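Local coordinates for protein cysteine S-methyltransferase NleE (PDB 4R29) that probably methylates a zinc-binding cysteine of the host proteins TAB2 and TAB3 with S-adenosylmethionine as methyl donor, thereby blocking NF-kappa-B activation, at residues A[40-45]-A[141-146]; A[71-76]-A[122-127]; A[90-93]-A[97-100]. The protein carries 1 engineered substitution. All coordinates share one frame; numbering follows the deposited sequence.

Overall arrangement
Followed from the N terminus, the chain first lays down the 40-45 loop, which waits 95 residues for its partner 141-146; interaction 1 thus closes the widest loop and ties the N-terminal region to the start of strand 145-151. Inside that span, helix 59-76 supplies 71-76, which meets 122-127 of the helix 120-125 region in interaction 2. Deeper still lies interaction 3, a short-range turn in which 90-93 folds back on 97-100 of helix 95-103 beside S-adenosylmethionine. The three loops are nested along the chain and none cross. Interactions 2 and 3 touch through W99, which packs on M73, L125 and Y72, and through L100 against Y72; interaction 1 stands apart, its centre about 21 Å from each of the other two.

Interaction 1 (A[40-45]-A[141-146])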
loop_
_atom_site.group_PDB
_atom_site.type_symbol
_atom_site.label_atom_id
_atom_site.label_comp_id
_atom_site.label_asym_id
_atom_site.label_seq_id
_atom_site.Cartn_x
_atom_site.Cartn_y
_atom_site.Cartn_z
ATOM N N ASN A 40 10.817 9.107 -13.940
ATOM C CA ASN A 40 10.992 10.176 -12.969
ATOM C C ASN A 40 12.180 9.891 -12.052
ATOM O O ASN A 40 12.828 8.839 -12.156
ATOM C CB ASN A 40 9.719 10.430 -12.163
ATOM C CG ASN A 40 9.305 9.238 -11.309
ATOM O OD1 ASN A 40 10.136 8.565 -10.684
ATOM N ND2 ASN A 40 8.010 8.980 -11.275
ATOM N N ILE A 41 12.463 10.831 -11.158
ATOM C CA ILE A 41 13.680 10.785 -10.369
ATOM C C ILE A 41 13.725 9.524 -9.507
ATOM O O ILE A 41 14.802 9.015 -9.181
ATOM C CB ILE A 41 13.826 12.061 -9.514
ATOM C CG1 ILE A 41 15.193 12.108 -8.833
ATOM C CG2 ILE A 41 12.694 12.177 -8.503
ATOM C CD1 ILE A 41 15.336 13.263 -7.849
ATOM N N TYR A 42 12.548 9.000 -9.168
ATOM C CA TYR A 42 12.454 7.818 -8.316
ATOM C C TYR A 42 12.700 6.559 -9.104
ATOM O O TYR A 42 13.461 5.690 -8.680
ATOM C CB TYR A 42 11.099 7.763 -7.636
ATOM C CG TYR A 42 10.812 9.022 -6.877
ATOM C CD1 TYR A 42 11.513 9.322 -5.716
ATOM C CD2 TYR A 42 9.867 9.930 -7.334
ATOM C CE1 TYR A 42 11.267 10.466 -5.023
ATOM C CE2 TYR A 42 9.616 11.082 -6.649
ATOM C CZ TYR A 42 10.316 11.347 -5.491
ATOM O OH TYR A 42 10.064 12.505 -4.796
ATOM N N ASP A 43 12.062 6.474 -10.259
ATOM C CA ASP A 43 12.341 5.401 -11.197
ATOM C C ASP A 43 13.846 5.227 -11.414
ATOM O O ASP A 43 14.347 4.105 -11.485
ATOM C CB ASP A 43 11.668 5.676 -12.538
ATOM C CG ASP A 43 10.157 5.720 -12.442
ATOM O OD1 ASP A 43 9.582 5.126 -11.499
ATOM O OD2 ASP A 43 9.540 6.348 -13.330
ATOM N N LYS A 44 14.563 6.343 -11.511
ATOM C CA LYS A 44 15.983 6.316 -11.845
ATOM C C LYS A 44 16.851 5.631 -10.802
ATOM O O LYS A 44 17.974 5.216 -11.108
ATOM C CB LYS A 44 16.510 7.721 -12.119
ATOM C CG LYS A 44 16.042 8.306 -13.441
ATOM C CD LYS A 44 16.661 9.681 -13.681
ATOM C CE LYS A 44 16.016 10.349 -14.880
ATOM N NZ LYS A 44 15.821 9.360 -15.993
ATOM N N LYS A 45 16.355 5.512 -9.576
ATOM C CA LYS A 45 17.050 4.674 -8.603
ATOM C C LYS A 45 17.177 3.238 -9.117
ATOM O O LYS A 45 18.097 2.523 -8.722
ATOM C CB LYS A 45 16.339 4.680 -7.250
ATOM C CG LYS A 45 16.403 6.001 -6.508
ATOM C CD LYS A 45 15.427 6.021 -5.328
ATOM C CE LYS A 45 15.335 7.414 -4.712
ATOM N NZ LYS A 45 14.374 7.473 -3.568
ATOM N N ASN A 141 -1.208 13.240 -6.141
ATOM C CA ASN A 141 0.236 13.087 -6.226
ATOM C C ASN A 141 0.629 12.510 -7.577
ATOM O O ASN A 141 -0.048 11.623 -8.109
ATOM C CB ASN A 141 0.772 12.233 -5.073
ATOM C CG ASN A 141 2.298 12.209 -5.010
ATOM O OD1 ASN A 141 2.954 11.527 -5.794
ATOM N ND2 ASN A 141 2.862 12.934 -4.056
ATOM N N ASP A 142 1.726 13.026 -8.121
ATOM C CA ASP A 142 2.149 12.720 -9.482
ATOM C C ASP A 142 2.980 11.447 -9.630
ATOM O O ASP A 142 3.025 10.853 -10.704
ATOM C CB ASP A 142 2.947 13.886 -10.053
ATOM C CG ASP A 142 2.491 14.255 -11.432
ATOM O OD1 ASP A 142 1.363 13.840 -11.797
ATOM O OD2 ASP A 142 3.248 14.955 -12.147
ATOM N N PHE A 143 3.651 11.030 -8.572
ATOM C CA PHE A 143 4.566 9.905 -8.714
ATOM C C PHE A 143 4.243 8.748 -7.783
ATOM O O PHE A 143 4.689 7.631 -8.010
ATOM C CB PHE A 143 6.020 10.354 -8.526
ATOM C CG PHE A 143 6.285 11.063 -7.220
ATOM C CD1 PHE A 143 6.575 10.342 -6.067
ATOM C CD2 PHE A 143 6.265 12.448 -7.150
ATOM C CE1 PHE A 143 6.826 10.991 -4.858
ATOM C CE2 PHE A 143 6.517 13.108 -5.945
ATOM C CZ PHE A 143 6.798 12.379 -4.798
ATOM N N LEU A 144 3.462 9.031 -6.745
ATOM C CA LEU A 144 3.171 8.067 -5.701
ATOM C C LEU A 144 2.063 7.091 -6.101
ATOM O O LEU A 144 1.051 7.480 -6.694
ATOM C CB LEU A 144 2.773 8.804 -4.423
ATOM C CG LEU A 144 3.708 8.696 -3.218
ATOM C CD1 LEU A 144 5.159 8.506 -3.641
ATOM C CD2 LEU A 144 3.550 9.909 -2.304
ATOM N N TYR A 145 2.273 5.818 -5.781
ATOM C CA TYR A 145 1.244 4.793 -5.953
ATOM C C TYR A 145 0.892 4.142 -4.621
ATOM O O TYR A 145 1.764 3.886 -3.807
ATOM C CB TYR A 145 1.704 3.731 -6.948
ATOM C CG TYR A 145 1.743 4.249 -8.349
ATOM C CD1 TYR A 145 2.822 5.001 -8.801
ATOM C CD2 TYR A 145 0.684 4.021 -9.219
ATOM C CE1 TYR A 145 2.848 5.501 -10.087
ATOM C CE2 TYR A 145 0.705 4.511 -10.512
ATOM C CZ TYR A 145 1.789 5.252 -10.940
ATOM O OH TYR A 145 1.812 5.739 -12.230
ATOM N N ILE A 146 -0.394 3.901 -4.401
ATOM C CA ILE A 146 -0.854 3.144 -3.243
ATOM C C ILE A 146 -0.781 1.644 -3.546
ATOM O O ILE A 146 -1.172 1.200 -4.629
ATOM C CB ILE A 146 -2.325 3.493 -2.897
ATOM C CG1 ILE A 146 -2.503 5.000 -2.745
ATOM C CG2 ILE A 146 -2.784 2.754 -1.639
ATOM C CD1 ILE A 146 -1.852 5.539 -1.540
HETATM O O HOH W 1 6.607 7.107 -9.726
#
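Y42 and F143 form the tightly packed part of the contact: the CE2 side of Y42, from CD2 round to OH, lies obliquely over one face of the F143 ring. The ring centroids are 4.3 Å apart and the planes are inclined by 35°, an oblique pairing that fits neither a stack nor a T-shape. With F143 CG set between its backbone N and carbonyl carbon (chi1 55°), the ring's opposite face turns back onto N141, whose OD1 lies over its centre. That same OD1 takes the backbone N-H groups of F143, at 2.9 Å, and of L144 from opposite faces of its amide plane, an Asx turn (F143) widened to an Asx motif (L144) just before strand 145-151.

The looser side is polar and bridged by one water. N40 ND2 stands 3.7 Å from F143 CB and donates to a water 2.8 Å away; the water in turn donates a hydrogen bond to F143 O. The other end of this amide is fixed by an Asx motif, D43 N giving a nearly straight bond of 2.9 Å to N40 OD1. No direct hydrogen bond joins the two segments: this surface contact rests on an aromatic pair and one bridging water, with an asparagine side chain bonded to backbone N-H groups within each segment.

Interaction 2 (A[71-76]-A[122-127]); sequences SYMKTM and LHALCE
Helix-to-helix packing joins the C-terminal part of helix 59-76 to helix 120-125 here, through one methionine that spans the interface. M73 lies with CG beside its backbone N and anti to the carbonyl carbon (chi1 -71°), and beyond CG the chain runs fully extended (chi2 177°, chi3 -178°), so that it carries the thioether straight across to the second helix. Its sulfur touches first: M73 SD sits 3.6 Å from the methyl carbon CB of A124. The same sulfur lies 3.6 Å from L125 N, resting against the backbone between these neighbouring residues. Farther out, the terminal methyl M73 CE reaches the isobutyl branch of L125, 3.9 Å from CG, while CD2 of that leucine lies 4.1 Å from M73 SD. The two side chains cross at about a right angle, although the CB of L125 sets off away from helix 59-76. A124, by contrast, points its CB at the methionine; with M73 CA and L125 CA 7.4 Å apart, its small methyl is consistent with a close approach.

All three residues are buried, and no hydrogen bond crosses the contact. W99 of helix 95-103 packs against both M73 and L125, I103 and V149 of the central strand 145-151 cover more of the leucine, and F70 touches A124. At the margin, E127 forms a salt bridge with K66 back on helix 59-76. The arrangement is typical of the hydrophobic layer between helices and sheet in an alpha/beta fold, here the Rossmann-like fold of NleE.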
loop_
_atom_site.group_PDB
_atom_site.type_symbol
_atom_site.label_atom_id
_atom_site.label_comp_id
_atom_site.label_asym_id
_atom_site.label_seq_id
_atom_site.Cartn_x
_atom_site.Cartn_y
_atom_site.Cartn_z
ATOM N N SER A 71 14.297 -13.186 -1.017
ATOM C CA SER A 71 14.753 -14.218 -0.090
ATOM C C SER A 71 14.290 -13.899 1.312
ATOM O O SER A 71 13.789 -14.766 2.028
ATOM C CB SER A 71 16.278 -14.310 -0.090
ATOM O OG SER A 71 16.725 -14.818 -1.326
ATOM N N TYR A 72 14.503 -12.653 1.711
ATOM C CA TYR A 72 14.040 -12.173 3.002
ATOM C C TYR A 72 12.544 -12.470 3.174
ATOM O O TYR A 72 12.126 -12.950 4.220
ATOM C CB TYR A 72 14.335 -10.675 3.115
ATOM C CG TYR A 72 13.585 -9.921 4.202
ATOM C CD1 TYR A 72 13.387 -10.467 5.458
ATOM C CD2 TYR A 72 13.111 -8.645 3.977
ATOM C CE1 TYR A 72 12.717 -9.763 6.458
ATOM C CE2 TYR A 72 12.448 -7.940 4.961
ATOM C CZ TYR A 72 12.254 -8.501 6.196
ATOM O OH TYR A 72 11.596 -7.783 7.173
ATOM N N MET A 73 11.744 -12.192 2.146
ATOM C CA MET A 73 10.299 -12.399 2.229
ATOM C C MET A 73 9.907 -13.876 2.341
ATOM O O MET A 73 8.971 -14.247 3.066
ATOM C CB MET A 73 9.606 -11.760 1.028
ATOM C CG MET A 73 9.606 -10.237 1.065
ATOM S SD MET A 73 8.867 -9.554 -0.423
ATOM C CE MET A 73 9.047 -7.788 -0.135
ATOM N N LYS A 74 10.641 -14.713 1.622
ATOM C CA LYS A 74 10.384 -16.148 1.606
ATOM C C LYS A 74 10.676 -16.756 2.962
ATOM O O LYS A 74 9.948 -17.628 3.424
ATOM C CB LYS A 74 11.214 -16.816 0.512
ATOM C CG LYS A 74 10.670 -16.578 -0.894
ATOM C CD LYS A 74 11.466 -17.363 -1.929
ATOM C CE LYS A 74 12.939 -16.955 -1.912
ATOM N NZ LYS A 74 13.726 -17.781 -2.874
ATOM N N THR A 75 11.734 -16.273 3.607
ATOM C CA THR A 75 12.046 -16.695 4.962
ATOM C C THR A 75 10.910 -16.325 5.931
ATOM O O THR A 75 10.522 -17.134 6.779
ATOM C CB THR A 75 13.402 -16.095 5.458
ATOM O OG1 THR A 75 14.454 -16.418 4.526
ATOM C CG2 THR A 75 13.769 -16.665 6.841
ATOM N N MET A 76 10.372 -15.109 5.804
ATOM C CA MET A 76 9.338 -14.654 6.738
ATOM C C MET A 76 7.938 -15.120 6.332
ATOM O O MET A 76 7.002 -15.014 7.105
ATOM C CB MET A 76 9.351 -13.132 6.861
ATOM C CG MET A 76 10.698 -12.542 7.265
ATOM S SD MET A 76 11.340 -13.332 8.743
ATOM C CE MET A 76 10.000 -13.109 9.919
ATOM N N LEU A 122 8.151 -4.200 -3.892
ATOM C CA LEU A 122 6.830 -4.354 -4.469
ATOM C C LEU A 122 6.857 -5.541 -5.438
ATOM O O LEU A 122 5.937 -6.358 -5.460
ATOM C CB LEU A 122 6.394 -3.052 -5.171
ATOM C CG LEU A 122 5.130 -3.136 -6.039
ATOM C CD1 LEU A 122 3.925 -3.654 -5.217
ATOM C CD2 LEU A 122 4.796 -1.802 -6.775
ATOM N N HIS A 123 7.917 -5.634 -6.239
ATOM C CA HIS A 123 8.025 -6.730 -7.198
ATOM C C HIS A 123 8.218 -8.078 -6.505
ATOM O O HIS A 123 7.614 -9.068 -6.899
ATOM C CB HIS A 123 9.107 -6.440 -8.249
ATOM C CG HIS A 123 8.681 -5.420 -9.253
ATOM N ND1 HIS A 123 8.634 -4.069 -8.968
ATOM C CD2 HIS A 123 8.202 -5.552 -10.513
ATOM C CE1 HIS A 123 8.171 -3.416 -10.018
ATOM N NE2 HIS A 123 7.904 -4.288 -10.969
ATOM N N ALA A 124 9.043 -8.102 -5.463
ATOM C CA ALA A 124 9.266 -9.324 -4.689
ATOM C C ALA A 124 7.975 -9.800 -4.007
ATOM O O ALA A 124 7.694 -11.009 -3.949
ATOM C CB ALA A 124 10.385 -9.118 -3.650
ATOM N N LEU A 125 7.207 -8.840 -3.490
ATOM C CA LEU A 125 5.971 -9.110 -2.763
ATOM C C LEU A 125 4.975 -9.886 -3.623
ATOM O O LEU A 125 4.281 -10.796 -3.140
ATOM C CB LEU A 125 5.312 -7.786 -2.377
ATOM C CG LEU A 125 5.244 -7.351 -0.928
ATOM C CD1 LEU A 125 4.125 -6.317 -0.835
ATOM C CD2 LEU A 125 4.972 -8.529 0.018
ATOM N N CYS A 126 4.896 -9.484 -4.890
ATOM C CA CYS A 126 3.973 -10.056 -5.862
ATOM C C CYS A 126 4.305 -11.478 -6.297
ATOM O O CYS A 126 3.492 -12.129 -6.967
ATOM C CB CYS A 126 3.913 -9.158 -7.090
ATOM S SG CYS A 126 2.997 -7.655 -6.782
ATOM N N GLU A 127 5.490 -11.955 -5.919
ATOM C CA GLU A 127 5.901 -13.309 -6.266
ATOM C C GLU A 127 5.701 -14.334 -5.138
ATOM O O GLU A 127 6.098 -15.483 -5.277
ATOM C CB GLU A 127 7.349 -13.319 -6.785
ATOM C CG GLU A 127 7.589 -12.358 -7.962
ATOM C CD GLU A 127 9.040 -12.374 -8.479
ATOM O OE1 GLU A 127 9.944 -12.858 -7.760
ATOM O OE2 GLU A 127 9.278 -11.893 -9.612
#

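Interaction 3 (A[90-93]-A[97-100]); sequences NEAS and GSWL. With SAM (S-adenosylmethionine), chain E.
S98 and A92 meet at the amino end of S-adenosylmethionine, where the 90-93 turn folds back on helix 95-103. The serine side chain can be followed outward. S98 CB faces the amino-acid part of the cofactor, 3.6 Å from both the carboxylate oxygen OXT and the amino nitrogen N of SAM. From there chi1 of -62° places OG anti to the carbonyl carbon, beside the backbone N, where it serves several neighbours. It accepts a hydrogen bond of 2.6 Å from SAM N, it is hydrogen-bonded to T94 O one turn earlier, and it lies 3.3 Å from A92 O. The carbonyl oxygen of A92 takes a second, weak bond from SAM N at 3.2 Å, so two oxygens from the two sides of the turn grip the amino group. The methyl A92 CB comes within 3.8 Å of SAM O, against the carboxylate.

Behind this pair the backbones are close: G97 CA offers a C-H to E91 O at 3.2 Å, with an angle of 127° at the hydrogen, the glycine coming directly against that oxygen. R107 adds to the wall, its NH2 bonded both to S98 O and to the cofactor, and E191, Q111 and Y204 add further bonds. A loop and helix start cradling the methionine moiety in this way form part of the S-adenosylmethionine pocket of this Rossmann-like cysteine methyltransferase.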
loop_
_atom_site.group_PDB
_atom_site.type_symbol
_atom_site.label_atom_id
_atom_site.label_comp_id
_atom_site.label_asym_id
_atom_site.label_seq_id
_atom_site.Cartn_x
_atom_site.Cartn_y
_atom_site.Cartn_z
ATOM N N ASN A 90 2.008 -0.041 15.663
ATOM C CA ASN A 90 3.462 0.119 15.584
ATOM C C ASN A 90 4.174 -0.879 14.667
ATOM O O ASN A 90 5.190 -0.540 14.074
ATOM C CB ASN A 90 4.085 0.101 16.978
ATOM C CG ASN A 90 3.651 1.287 17.813
ATOM O OD1 ASN A 90 3.464 2.392 17.291
ATOM N ND2 ASN A 90 3.457 1.064 19.108
ATOM N N GLU A 91 3.619 -2.084 14.532
ATOM C CA GLU A 91 4.173 -3.117 13.643
ATOM C C GLU A 91 3.962 -2.803 12.153
ATOM O O GLU A 91 4.593 -3.410 11.277
ATOM C CB GLU A 91 3.558 -4.481 13.957
ATOM C CG GLU A 91 3.686 -4.939 15.400
ATOM C CD GLU A 91 2.866 -6.202 15.681
ATOM O OE1 GLU A 91 3.101 -7.235 15.015
ATOM O OE2 GLU A 91 1.977 -6.167 16.556
ATOM N N ALA A 92 3.070 -1.857 11.866
ATOM C CA ALA A 92 2.722 -1.575 10.485
ATOM C C ALA A 92 2.790 -0.087 10.173
ATOM O O ALA A 92 2.020 0.413 9.362
ATOM C CB ALA A 92 1.340 -2.121 10.166
ATOM N N SER A 93 3.708 0.621 10.814
ATOM C CA SER A 93 3.805 2.063 10.611
ATOM C C SER A 93 4.841 2.443 9.564
ATOM O O SER A 93 4.945 3.607 9.209
ATOM C CB SER A 93 4.121 2.776 11.927
ATOM O OG SER A 93 5.341 2.300 12.469
ATOM N N GLY A 97 6.961 -2.919 7.459
ATOM C CA GLY A 97 6.105 -3.586 8.427
ATOM C C GLY A 97 4.686 -3.752 7.910
ATOM O O GLY A 97 3.992 -4.706 8.275
ATOM N N SER A 98 4.256 -2.825 7.050
ATOM C CA SER A 98 2.924 -2.879 6.457
ATOM C C SER A 98 2.697 -4.179 5.699
ATOM O O SER A 98 1.629 -4.774 5.813
ATOM C CB SER A 98 2.674 -1.674 5.548
ATOM O OG SER A 98 2.739 -0.455 6.282
ATOM N N TRP A 99 3.696 -4.633 4.933
ATOM C CA TRP A 99 3.555 -5.919 4.230
ATOM C C TRP A 99 4.108 -7.130 5.000
ATOM O O TRP A 99 3.670 -8.256 4.789
ATOM C CB TRP A 99 4.103 -5.870 2.794
ATOM C CG TRP A 99 5.503 -5.352 2.648
ATOM C CD1 TRP A 99 5.879 -4.119 2.205
ATOM C CD2 TRP A 99 6.714 -6.062 2.925
ATOM N NE1 TRP A 99 7.248 -4.011 2.201
ATOM C CE2 TRP A 99 7.788 -5.190 2.633
ATOM C CE3 TRP A 99 6.996 -7.342 3.404
ATOM C CZ2 TRP A 99 9.124 -5.558 2.800
ATOM C CZ3 TRP A 99 8.330 -7.712 3.563
ATOM C CH2 TRP A 99 9.375 -6.820 3.266
ATOM N N LEU A 100 5.045 -6.889 5.903
ATOM C CA LEU A 100 5.607 -7.959 6.717
ATOM C C LEU A 100 4.525 -8.624 7.577
ATOM O O LEU A 100 4.479 -9.842 7.681
ATOM C CB LEU A 100 6.742 -7.430 7.601
ATOM C CG LEU A 100 7.471 -8.541 8.373
ATOM C CD1 LEU A 100 8.011 -9.609 7.408
ATOM C CD2 LEU A 100 8.608 -7.995 9.253
HETATM N N SAM E . 0.655 1.149 6.514
HETATM C CA SAM E . -0.527 1.029 7.368
HETATM C C SAM E . -1.008 -0.414 7.466
HETATM O O SAM E . -1.718 -0.755 8.418
HETATM O OXT SAM E . -0.716 -1.242 6.585
HETATM C CB SAM E . -1.692 1.879 6.870
HETATM C CG SAM E . -1.513 3.376 7.067
HETATM S SD SAM E . -3.069 4.319 6.972
HETATM C CE SAM E . -2.336 5.943 7.302
HETATM C "C5'" SAM E . -3.718 3.997 8.631
HETATM C "C4'" SAM E . -5.086 4.649 8.804
HETATM O "O4'" SAM E . -5.805 4.008 9.843
HETATM C "C3'" SAM E . -4.980 6.126 9.172
HETATM O "O3'" SAM E . -5.032 6.953 8.025
HETATM C "C2'" SAM E . -6.167 6.347 10.084
HETATM O "O2'" SAM E . -7.213 6.796 9.272
HETATM C "C1'" SAM E . -6.537 4.958 10.600
HETATM N N9 SAM E . -6.146 4.716 12.003
HETATM C C8 SAM E . -6.975 4.285 13.003
HETATM N N7 SAM E . -6.264 4.137 14.136
HETATM C C5 SAM E . -4.980 4.463 13.870
HETATM C C6 SAM E . -3.846 4.484 14.667
HETATM N N6 SAM E . -3.923 4.140 15.949
HETATM N N1 SAM E . -2.645 4.867 14.117
HETATM C C2 SAM E . -2.573 5.214 12.779
HETATM N N3 SAM E . -3.704 5.188 11.988
HETATM C C4 SAM E . -4.892 4.816 12.526
#